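Putative vitamin-B12 independent methionine synthase family protein (Listeria monocytogenes, PDB 1YPX) probably binds zinc and may transfer a methyl group from a methyltetrahydrofolate donor to homocysteine, as members of the cobalamin-independent methionine synthase family do. Local coordinates at residues Phe7-Thr18 and Leu58-Phe66; Gly297-Glu305 and Glu349-Val357. One frame throughout, in Å; residues are numbered along the deposited sequence.

Interaction 1: residues Phe7-Thr18 and Leu58-Phe66; sequences FYADHVGSILRT and LKSITDGEF
Loop 7-18 runs alongside 58-66, their backbones nearest at S14 and G64, whose CA atoms are 4.1 Å apart; I15 N donates to G64 O. Next to this bond, T62 OG1 donates to G13 O over 2.6 Å, in the carbonyl plane and on a lone pair. The same hydroxyl accepts from G64 N, closing an ST turn, and the type I' turn D63-F66 follows. Further back, S60 OG reaches D10 OD1 (2.8 Å) from above the carboxylate plane, while H11 N takes the anti lone pair of that oxygen. With CG between its backbone N and carbonyl carbon (chi1 64°), H11 turns its ring toward strand 60-61, and NE2 donates to S60 O (3.1 Å), which lies in the ring plane. At one end K59 lays its CD over a face of F7, 3.7 Å from the ring centroid, and S60 CB sits at the ring edge. At the other end the F66 ring presents CE1 to I15 O at its edge (3.3 Å). Strand 60-61 opens the parallel sheet, and the contact packs the N-terminal loop beside this first strand of the TIM-barrel-like catalytic domain.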
loop_
_atom_site.group_PDB
_atom_site.type_symbol
_atom_site.label_atom_id
_atom_site.label_comp_id
_atom_site.label_asym_id
_atom_site.label_seq_id
_atom_site.Cartn_x
_atom_site.Cartn_y
_atom_site.Cartn_z
ATOM N N PHE A 7 6.778 3.863 10.406
ATOM C CA PHE A 7 7.238 3.731 11.791
ATOM C C PHE A 7 7.676 2.319 12.132
ATOM O O PHE A 7 7.264 1.356 11.481
ATOM C CB PHE A 7 6.129 4.148 12.764
ATOM C CG PHE A 7 5.319 5.305 12.284
ATOM C CD1 PHE A 7 4.145 5.095 11.572
ATOM C CD2 PHE A 7 5.775 6.608 12.466
ATOM C CE1 PHE A 7 3.440 6.162 11.043
ATOM C CE2 PHE A 7 5.079 7.691 11.939
ATOM C CZ PHE A 7 3.912 7.471 11.225
ATOM N N TYR A 8 8.499 2.198 13.172
ATOM C CA TYR A 8 8.987 0.895 13.608
ATOM C C TYR A 8 7.849 -0.110 13.697
ATOM O O TYR A 8 8.034 -1.279 13.372
ATOM C CB TYR A 8 9.687 1.022 14.957
ATOM C CG TYR A 8 10.857 1.974 14.935
ATOM C CD1 TYR A 8 11.932 1.772 14.080
ATOM C CD2 TYR A 8 10.892 3.072 15.781
ATOM C CE1 TYR A 8 13.016 2.646 14.075
ATOM C CE2 TYR A 8 11.964 3.949 15.783
ATOM C CZ TYR A 8 13.019 3.731 14.933
ATOM O OH TYR A 8 14.081 4.595 14.957
ATOM N N ALA A 9 6.687 0.340 14.162
ATOM C CA ALA A 9 5.501 -0.512 14.238
ATOM C C ALA A 9 4.519 0.136 13.275
ATOM O O ALA A 9 3.882 1.142 13.596
ATOM C CB ALA A 9 4.927 -0.535 15.640
ATOM N N ASP A 10 4.422 -0.432 12.082
ATOM C CA ASP A 10 3.554 0.105 11.049
ATOM C C ASP A 10 2.734 -1.062 10.496
ATOM O O ASP A 10 2.896 -2.197 10.945
ATOM C CB ASP A 10 4.424 0.721 9.957
ATOM C CG ASP A 10 3.778 1.916 9.290
ATOM O OD1 ASP A 10 2.557 1.849 9.011
ATOM O OD2 ASP A 10 4.497 2.909 9.034
ATOM N N HIS A 11 1.848 -0.791 9.539
ATOM C CA HIS A 11 1.039 -1.851 8.946
ATOM C C HIS A 11 0.636 -1.510 7.521
ATOM O O HIS A 11 0.506 -0.338 7.173
ATOM C CB HIS A 11 -0.194 -2.136 9.813
ATOM C CG HIS A 11 -1.158 -0.995 9.918
ATOM N ND1 HIS A 11 -2.382 -0.995 9.281
ATOM C CD2 HIS A 11 -1.104 0.157 10.627
ATOM C CE1 HIS A 11 -3.040 0.105 9.598
ATOM N NE2 HIS A 11 -2.286 0.822 10.415
ATOM N N VAL A 12 0.452 -2.541 6.694
ATOM C CA VAL A 12 0.098 -2.358 5.287
ATOM C C VAL A 12 -1.089 -1.422 5.082
ATOM O O VAL A 12 -1.028 -0.521 4.242
ATOM C CB VAL A 12 -0.176 -3.727 4.605
ATOM C CG1 VAL A 12 -0.718 -3.526 3.183
ATOM C CG2 VAL A 12 1.112 -4.527 4.549
ATOM N N GLY A 13 -2.164 -1.635 5.842
ATOM C CA GLY A 13 -3.324 -0.776 5.705
ATOM C C GLY A 13 -4.717 -1.383 5.762
ATOM O O GLY A 13 -5.566 -0.881 6.502
ATOM N N SER A 14 -4.994 -2.437 5.005
ATOM C CA SER A 14 -6.350 -2.991 5.053
ATOM C C SER A 14 -6.665 -3.635 6.396
ATOM O O SER A 14 -5.819 -4.294 6.987
ATOM C CB SER A 14 -6.563 -4.031 3.952
ATOM O OG SER A 14 -5.959 -5.261 4.309
ATOM N N ILE A 15 -7.892 -3.439 6.860
ATOM C CA ILE A 15 -8.360 -4.001 8.120
ATOM C C ILE A 15 -9.602 -4.861 7.840
ATOM O O ILE A 15 -10.338 -4.618 6.878
ATOM C CB ILE A 15 -8.726 -2.867 9.139
ATOM C CG1 ILE A 15 -7.454 -2.226 9.719
ATOM C CG2 ILE A 15 -9.622 -3.404 10.239
ATOM C CD1 ILE A 15 -6.528 -3.211 10.442
ATOM N N LEU A 16 -9.822 -5.870 8.681
ATOM C CA LEU A 16 -10.965 -6.783 8.562
ATOM C C LEU A 16 -12.310 -6.071 8.581
ATOM O O LEU A 16 -12.580 -5.274 9.477
ATOM C CB LEU A 16 -10.943 -7.776 9.718
ATOM C CG LEU A 16 -10.384 -9.176 9.513
ATOM C CD1 LEU A 16 -9.048 -9.156 8.769
ATOM C CD2 LEU A 16 -10.230 -9.797 10.880
ATOM N N ARG A 17 -13.172 -6.388 7.626
ATOM C CA ARG A 17 -14.493 -5.762 7.567
ATOM C C ARG A 17 -15.376 -6.205 8.741
ATOM O O ARG A 17 -15.534 -7.399 8.985
ATOM C CB ARG A 17 -15.206 -6.102 6.245
ATOM C CG ARG A 17 -14.392 -5.834 4.965
ATOM C CD ARG A 17 -13.291 -6.889 4.762
ATOM N NE ARG A 17 -13.355 -7.925 5.802
ATOM C CZ ARG A 17 -12.495 -8.927 5.939
ATOM N NH1 ARG A 17 -11.482 -9.058 5.094
ATOM N NH2 ARG A 17 -12.641 -9.784 6.943
ATOM N N THR A 18 -15.948 -5.249 9.467
ATOM C CA THR A 18 -16.820 -5.587 10.590
ATOM C C THR A 18 -18.177 -6.029 10.073
ATOM O O THR A 18 -18.433 -6.008 8.865
ATOM C CB THR A 18 -17.047 -4.391 11.521
ATOM O OG1 THR A 18 -17.562 -3.289 10.766
ATOM C CG2 THR A 18 -15.748 -3.988 12.186
ATOM N N LEU A 58 -0.713 1.855 17.364
ATOM C CA LEU A 58 -0.342 2.258 16.015
ATOM C C LEU A 58 -0.253 3.777 15.879
ATOM O O LEU A 58 -0.993 4.518 16.523
ATOM C CB LEU A 58 -1.353 1.679 15.028
ATOM C CG LEU A 58 -1.050 0.293 14.434
ATOM C CD1 LEU A 58 -0.170 -0.565 15.349
ATOM C CD2 LEU A 58 -2.375 -0.390 14.151
ATOM N N LYS A 59 0.688 4.237 15.067
ATOM C CA LYS A 59 0.845 5.668 14.859
ATOM C C LYS A 59 0.197 6.017 13.520
ATOM O O LYS A 59 -0.453 7.060 13.377
ATOM C CB LYS A 59 2.327 6.067 14.864
ATOM C CG LYS A 59 2.550 7.578 14.884
ATOM C CD LYS A 59 4.020 7.945 15.019
ATOM C CE LYS A 59 4.206 9.438 15.348
ATOM N NZ LYS A 59 3.796 9.788 16.750
ATOM N N SER A 60 0.361 5.130 12.542
ATOM C CA SER A 60 -0.240 5.345 11.238
ATOM C C SER A 60 -1.626 4.710 11.295
ATOM O O SER A 60 -1.777 3.584 11.779
ATOM C CB SER A 60 0.599 4.696 10.132
ATOM O OG SER A 60 0.424 3.293 10.125
ATOM N N ILE A 61 -2.631 5.445 10.817
ATOM C CA ILE A 61 -4.018 4.983 10.821
ATOM C C ILE A 61 -4.630 5.024 9.407
ATOM O O ILE A 61 -4.417 5.979 8.652
ATOM C CB ILE A 61 -4.891 5.850 11.830
ATOM C CG1 ILE A 61 -4.618 5.452 13.295
ATOM C CG2 ILE A 61 -6.360 5.610 11.606
ATOM C CD1 ILE A 61 -3.235 5.824 13.867
ATOM N N THR A 62 -5.377 3.978 9.052
ATOM C CA THR A 62 -6.022 3.884 7.733
ATOM C C THR A 62 -7.538 3.796 7.862
ATOM O O THR A 62 -8.082 3.903 8.954
ATOM C CB THR A 62 -5.557 2.622 6.946
ATOM O OG1 THR A 62 -5.973 1.438 7.643
ATOM C CG2 THR A 62 -4.038 2.607 6.785
ATOM N N ASP A 63 -8.224 3.604 6.748
ATOM C CA ASP A 63 -9.659 3.473 6.833
ATOM C C ASP A 63 -9.995 2.005 6.564
ATOM O O ASP A 63 -11.134 1.646 6.263
ATOM C CB ASP A 63 -10.371 4.449 5.865
ATOM C CG ASP A 63 -10.293 4.030 4.403
ATOM O OD1 ASP A 63 -9.659 2.998 4.077
ATOM O OD2 ASP A 63 -10.883 4.756 3.572
ATOM N N GLY A 64 -8.966 1.168 6.697
ATOM C CA GLY A 64 -9.091 -0.267 6.503
ATOM C C GLY A 64 -9.604 -0.678 5.143
ATOM O O GLY A 64 -10.000 -1.829 4.943
ATOM N N GLU A 65 -9.585 0.269 4.208
ATOM C CA GLU A 65 -10.063 0.053 2.843
ATOM C C GLU A 65 -11.490 -0.432 2.835
ATOM O O GLU A 65 -11.935 -1.091 1.898
ATOM C CB GLU A 65 -9.143 -0.917 2.102
ATOM C CG GLU A 65 -7.802 -0.274 1.761
ATOM C CD GLU A 65 -6.797 -1.227 1.158
ATOM O OE1 GLU A 65 -7.151 -1.966 0.201
ATOM O OE2 GLU A 65 -5.636 -1.220 1.632
ATOM N N PHE A 66 -12.205 -0.046 3.891
ATOM C CA PHE A 66 -13.608 -0.395 4.110
ATOM C C PHE A 66 -14.565 0.007 2.992
ATOM O O PHE A 66 -15.567 -0.668 2.769
ATOM C CB PHE A 66 -14.076 0.228 5.428
ATOM C CG PHE A 66 -13.769 -0.611 6.631
ATOM C CD1 PHE A 66 -12.631 -1.410 6.663
ATOM C CD2 PHE A 66 -14.628 -0.627 7.724
ATOM C CE1 PHE A 66 -12.359 -2.214 7.761
ATOM C CE2 PHE A 66 -14.365 -1.427 8.828
ATOM C CZ PHE A 66 -13.228 -2.226 8.847
#

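Interaction 2: residues Gly297-Glu305 and Glu349-Val357; sequences GLITSKTGE and EQWDKLRYV
I299 provides the apolar part of the contact between 297-305 and helix 349-357, using both of its branches. I299 CG1 meets V357 CG2 at 4.0 Å and comes obliquely to the Y356 ring. I299 CG2 packs on K353 CB at 4.1 Å. With CG1 beside the backbone N (chi1 -78°) and CG2 anti to that nitrogen, the two branches are directed at different turns of the helix. Y356 extends toward the strand and brings CD1 to I299 CG1. L330 and P332 of the neighbouring strand 328-332 and I312 of helix 310-322 also touch I299, so its side chain is buried between sheet and helices. This is the layering of a TIM-barrel-like fold: the axes of strand 297-299 and helix 349-357 approach to 10.1 Å at 116°, the helix packing outside the parallel sheet.

Polar contacts gather where the chain leaves the strand. The K353 side chain runs antiparallel alongside that of I299, then bends at its last torsion (chi4 -62°) and sets NZ 3.0 Å from T300 O, a weak hydrogen bond. The ammonium has a stronger partner in E307, whose OE2 forms a salt bridge with it and a hydrogen bond with T300 OG1. One carboxylate thus joins the lysine of the helix to the threonine after the strand.

Van der Waals contacts extend the interface to the loop. G304 CA lies 3.6 Å from K353 CE and 3.5 Å from E349 OE1, the lysine methylene and the glutamate carboxylate both packing against this glycine.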
loop_
_atom_site.group_PDB
_atom_site.type_symbol
_atom_site.label_atom_id
_atom_site.label_comp_id
_atom_site.label_asym_id
_atom_site.label_seq_id
_atom_site.Cartn_x
_atom_site.Cartn_y
_atom_site.Cartn_z
ATOM N N GLY A 297 7.647 -7.636 7.002
ATOM C CA GLY A 297 6.369 -8.194 7.405
ATOM C C GLY A 297 6.551 -9.584 7.958
ATOM O O GLY A 297 6.249 -10.573 7.287
ATOM N N LEU A 298 7.044 -9.661 9.192
ATOM C CA LEU A 298 7.302 -10.941 9.846
ATOM C C LEU A 298 6.150 -11.472 10.688
ATOM O O LEU A 298 6.254 -12.563 11.242
ATOM C CB LEU A 298 8.546 -10.823 10.729
ATOM C CG LEU A 298 9.728 -10.100 10.083
ATOM C CD1 LEU A 298 10.925 -10.118 11.028
ATOM C CD2 LEU A 298 10.072 -10.772 8.769
ATOM N N ILE A 299 5.064 -10.712 10.798
ATOM C CA ILE A 299 3.919 -11.157 11.601
ATOM C C ILE A 299 2.795 -11.719 10.721
ATOM O O ILE A 299 2.182 -10.982 9.947
ATOM C CB ILE A 299 3.352 -9.995 12.495
ATOM C CG1 ILE A 299 4.234 -9.764 13.737
ATOM C CG2 ILE A 299 1.961 -10.351 13.010
ATOM C CD1 ILE A 299 5.696 -9.460 13.462
ATOM N N THR A 300 2.538 -13.022 10.840
ATOM C CA THR A 300 1.486 -13.684 10.061
ATOM C C THR A 300 0.166 -12.974 10.307
ATOM O O THR A 300 -0.284 -12.861 11.446
ATOM C CB THR A 300 1.316 -15.177 10.458
ATOM O OG1 THR A 300 0.996 -15.272 11.851
ATOM C CG2 THR A 300 2.594 -15.959 10.182
ATOM N N SER A 301 -0.447 -12.505 9.232
ATOM C CA SER A 301 -1.707 -11.785 9.319
ATOM C C SER A 301 -2.887 -12.598 8.800
ATOM O O SER A 301 -3.986 -12.065 8.599
ATOM C CB SER A 301 -1.595 -10.477 8.536
ATOM O OG SER A 301 -1.143 -10.721 7.213
ATOM N N LYS A 302 -2.651 -13.888 8.576
ATOM C CA LYS A 302 -3.690 -14.781 8.081
ATOM C C LYS A 302 -3.996 -15.908 9.056
ATOM O O LYS A 302 -5.160 -16.164 9.371
ATOM C CB LYS A 302 -3.292 -15.373 6.725
ATOM C CG LYS A 302 -3.263 -14.358 5.589
ATOM C CD LYS A 302 -3.183 -15.035 4.221
ATOM C CE LYS A 302 -1.921 -15.874 4.066
ATOM N NZ LYS A 302 -1.802 -16.409 2.683
ATOM N N THR A 303 -2.950 -16.569 9.542
ATOM C CA THR A 303 -3.105 -17.684 10.471
ATOM C C THR A 303 -3.128 -17.218 11.926
ATOM O O THR A 303 -4.100 -16.613 12.385
ATOM C CB THR A 303 -1.961 -18.706 10.286
ATOM O OG1 THR A 303 -1.694 -18.874 8.886
ATOM C CG2 THR A 303 -2.349 -20.057 10.882
ATOM N N GLY A 304 -2.051 -17.509 12.649
ATOM C CA GLY A 304 -1.968 -17.114 14.042
ATOM C C GLY A 304 -0.661 -17.554 14.673
ATOM O O GLY A 304 -0.399 -17.274 15.846
ATOM N N GLU A 305 0.163 -18.246 13.891
ATOM C CA GLU A 305 1.452 -18.733 14.371
ATOM C C GLU A 305 2.561 -18.391 13.376
ATOM O O GLU A 305 3.628 -19.010 13.373
ATOM C CB GLU A 305 1.407 -20.254 14.578
ATOM C CG GLU A 305 0.219 -20.771 15.387
ATOM C CD GLU A 305 -1.092 -20.699 14.620
ATOM O OE1 GLU A 305 -1.107 -21.077 13.426
ATOM O OE2 GLU A 305 -2.109 -20.280 15.214
ATOM N N GLU A 349 -8.302 -11.374 17.234
ATOM C CA GLU A 349 -6.970 -11.839 16.872
ATOM C C GLU A 349 -6.180 -10.745 16.154
ATOM O O GLU A 349 -4.995 -10.542 16.425
ATOM C CB GLU A 349 -7.092 -13.084 15.986
ATOM C CG GLU A 349 -6.461 -14.330 16.584
ATOM C CD GLU A 349 -4.949 -14.345 16.431
ATOM O OE1 GLU A 349 -4.452 -15.112 15.573
ATOM O OE2 GLU A 349 -4.262 -13.582 17.158
ATOM N N GLN A 350 -6.861 -10.044 15.248
ATOM C CA GLN A 350 -6.291 -8.958 14.442
ATOM C C GLN A 350 -5.559 -7.897 15.267
ATOM O O GLN A 350 -4.338 -7.718 15.145
ATOM C CB GLN A 350 -7.404 -8.278 13.620
ATOM C CG GLN A 350 -6.947 -7.134 12.689
ATOM C CD GLN A 350 -8.110 -6.413 12.000
ATOM O OE1 GLN A 350 -8.972 -5.838 12.654
ATOM N NE2 GLN A 350 -8.124 -6.440 10.678
ATOM N N TRP A 351 -6.312 -7.188 16.101
ATOM C CA TRP A 351 -5.732 -6.141 16.925
ATOM C C TRP A 351 -4.695 -6.686 17.893
ATOM O O TRP A 351 -3.765 -5.980 18.279
ATOM C CB TRP A 351 -6.839 -5.377 17.668
ATOM C CG TRP A 351 -7.746 -4.589 16.719
ATOM C CD1 TRP A 351 -7.372 -3.585 15.848
ATOM C CD2 TRP A 351 -9.157 -4.770 16.531
ATOM N NE1 TRP A 351 -8.465 -3.143 15.139
ATOM C CE2 TRP A 351 -9.568 -3.851 15.535
ATOM C CE3 TRP A 351 -10.111 -5.621 17.104
ATOM C CZ2 TRP A 351 -10.898 -3.762 15.104
ATOM C CZ3 TRP A 351 -11.438 -5.531 16.671
ATOM C CH2 TRP A 351 -11.816 -4.608 15.681
ATOM N N ASP A 352 -4.835 -7.949 18.277
ATOM C CA ASP A 352 -3.863 -8.536 19.189
ATOM C C ASP A 352 -2.514 -8.649 18.490
ATOM O O ASP A 352 -1.465 -8.336 19.068
ATOM C CB ASP A 352 -4.343 -9.902 19.680
ATOM C CG ASP A 352 -5.341 -9.784 20.816
ATOM O OD1 ASP A 352 -5.790 -10.836 21.334
ATOM O OD2 ASP A 352 -5.668 -8.627 21.189
ATOM N N LYS A 353 -2.536 -9.089 17.239
ATOM C CA LYS A 353 -1.300 -9.192 16.492
ATOM C C LYS A 353 -0.717 -7.796 16.251
ATOM O O LYS A 353 0.487 -7.653 16.044
ATOM C CB LYS A 353 -1.544 -9.914 15.169
ATOM C CG LYS A 353 -1.849 -11.388 15.335
ATOM C CD LYS A 353 -2.115 -12.041 13.993
ATOM C CE LYS A 353 -1.747 -13.518 14.015
ATOM N NZ LYS A 353 -0.281 -13.706 14.278
ATOM N N LEU A 354 -1.567 -6.767 16.283
ATOM C CA LEU A 354 -1.089 -5.395 16.082
ATOM C C LEU A 354 -0.357 -4.876 17.312
ATOM O O LEU A 354 0.697 -4.255 17.200
ATOM C CB LEU A 354 -2.243 -4.450 15.738
ATOM C CG LEU A 354 -2.758 -4.490 14.294
ATOM C CD1 LEU A 354 -3.868 -3.464 14.118
ATOM C CD2 LEU A 354 -1.616 -4.212 13.335
ATOM N N ARG A 355 -0.924 -5.143 18.485
ATOM C CA ARG A 355 -0.321 -4.727 19.736
ATOM C C ARG A 355 0.988 -5.511 19.828
ATOM O O ARG A 355 1.962 -5.071 20.443
ATOM C CB ARG A 355 -1.242 -5.086 20.905
ATOM C CG ARG A 355 -2.730 -5.056 20.554
ATOM C CD ARG A 355 -3.622 -5.248 21.781
ATOM N NE ARG A 355 -3.865 -3.991 22.483
ATOM C CZ ARG A 355 -5.039 -3.366 22.509
ATOM N NH1 ARG A 355 -5.179 -2.216 23.175
ATOM N NH2 ARG A 355 -6.078 -3.904 21.877
ATOM N N TYR A 356 1.004 -6.681 19.199
ATOM C CA TYR A 356 2.197 -7.524 19.189
ATOM C C TYR A 356 3.292 -6.810 18.378
ATOM O O TYR A 356 4.469 -6.814 18.755
ATOM C CB TYR A 356 1.857 -8.883 18.570
ATOM C CG TYR A 356 2.944 -9.931 18.688
ATOM C CD1 TYR A 356 3.255 -10.744 17.601
ATOM C CD2 TYR A 356 3.620 -10.151 19.891
ATOM C CE1 TYR A 356 4.200 -11.751 17.698
ATOM C CE2 TYR A 356 4.574 -11.163 19.999
ATOM C CZ TYR A 356 4.854 -11.961 18.894
ATOM O OH TYR A 356 5.767 -12.989 18.982
ATOM N N VAL A 357 2.892 -6.200 17.264
ATOM C CA VAL A 357 3.815 -5.443 16.425
ATOM C C VAL A 357 4.318 -4.234 17.226
ATOM O O VAL A 357 5.504 -3.914 17.211
ATOM C CB VAL A 357 3.117 -4.933 15.144
ATOM C CG1 VAL A 357 4.030 -3.960 14.413
ATOM C CG2 VAL A 357 2.741 -6.111 14.232
#

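How the interactions relate
Interactions 1 and 2 lie side by side, their centres about 12 Å apart, and helix 349-357 joins them. V357 serves both, with its CG2 on I299 and its CG1 3.7 Å from A9 CB, while L354 faces L58, L58 CD2 meeting L354 CD1 at 3.4 Å. Both contacts reach the same parallel sheet, interaction 1 at strand 60-61 and interaction 2 at 293-299, next to 328-332; loop 7-18 lies between 60-61 and 328-332, with backbone bonds from Y8 and D10 to L330. The S14 side chain lies near, without touching, H237, C239 and C334, whose donor atoms may form an empty metal site, consistent with the zinc binding expected of the family, and S301 OG bonds C334 N.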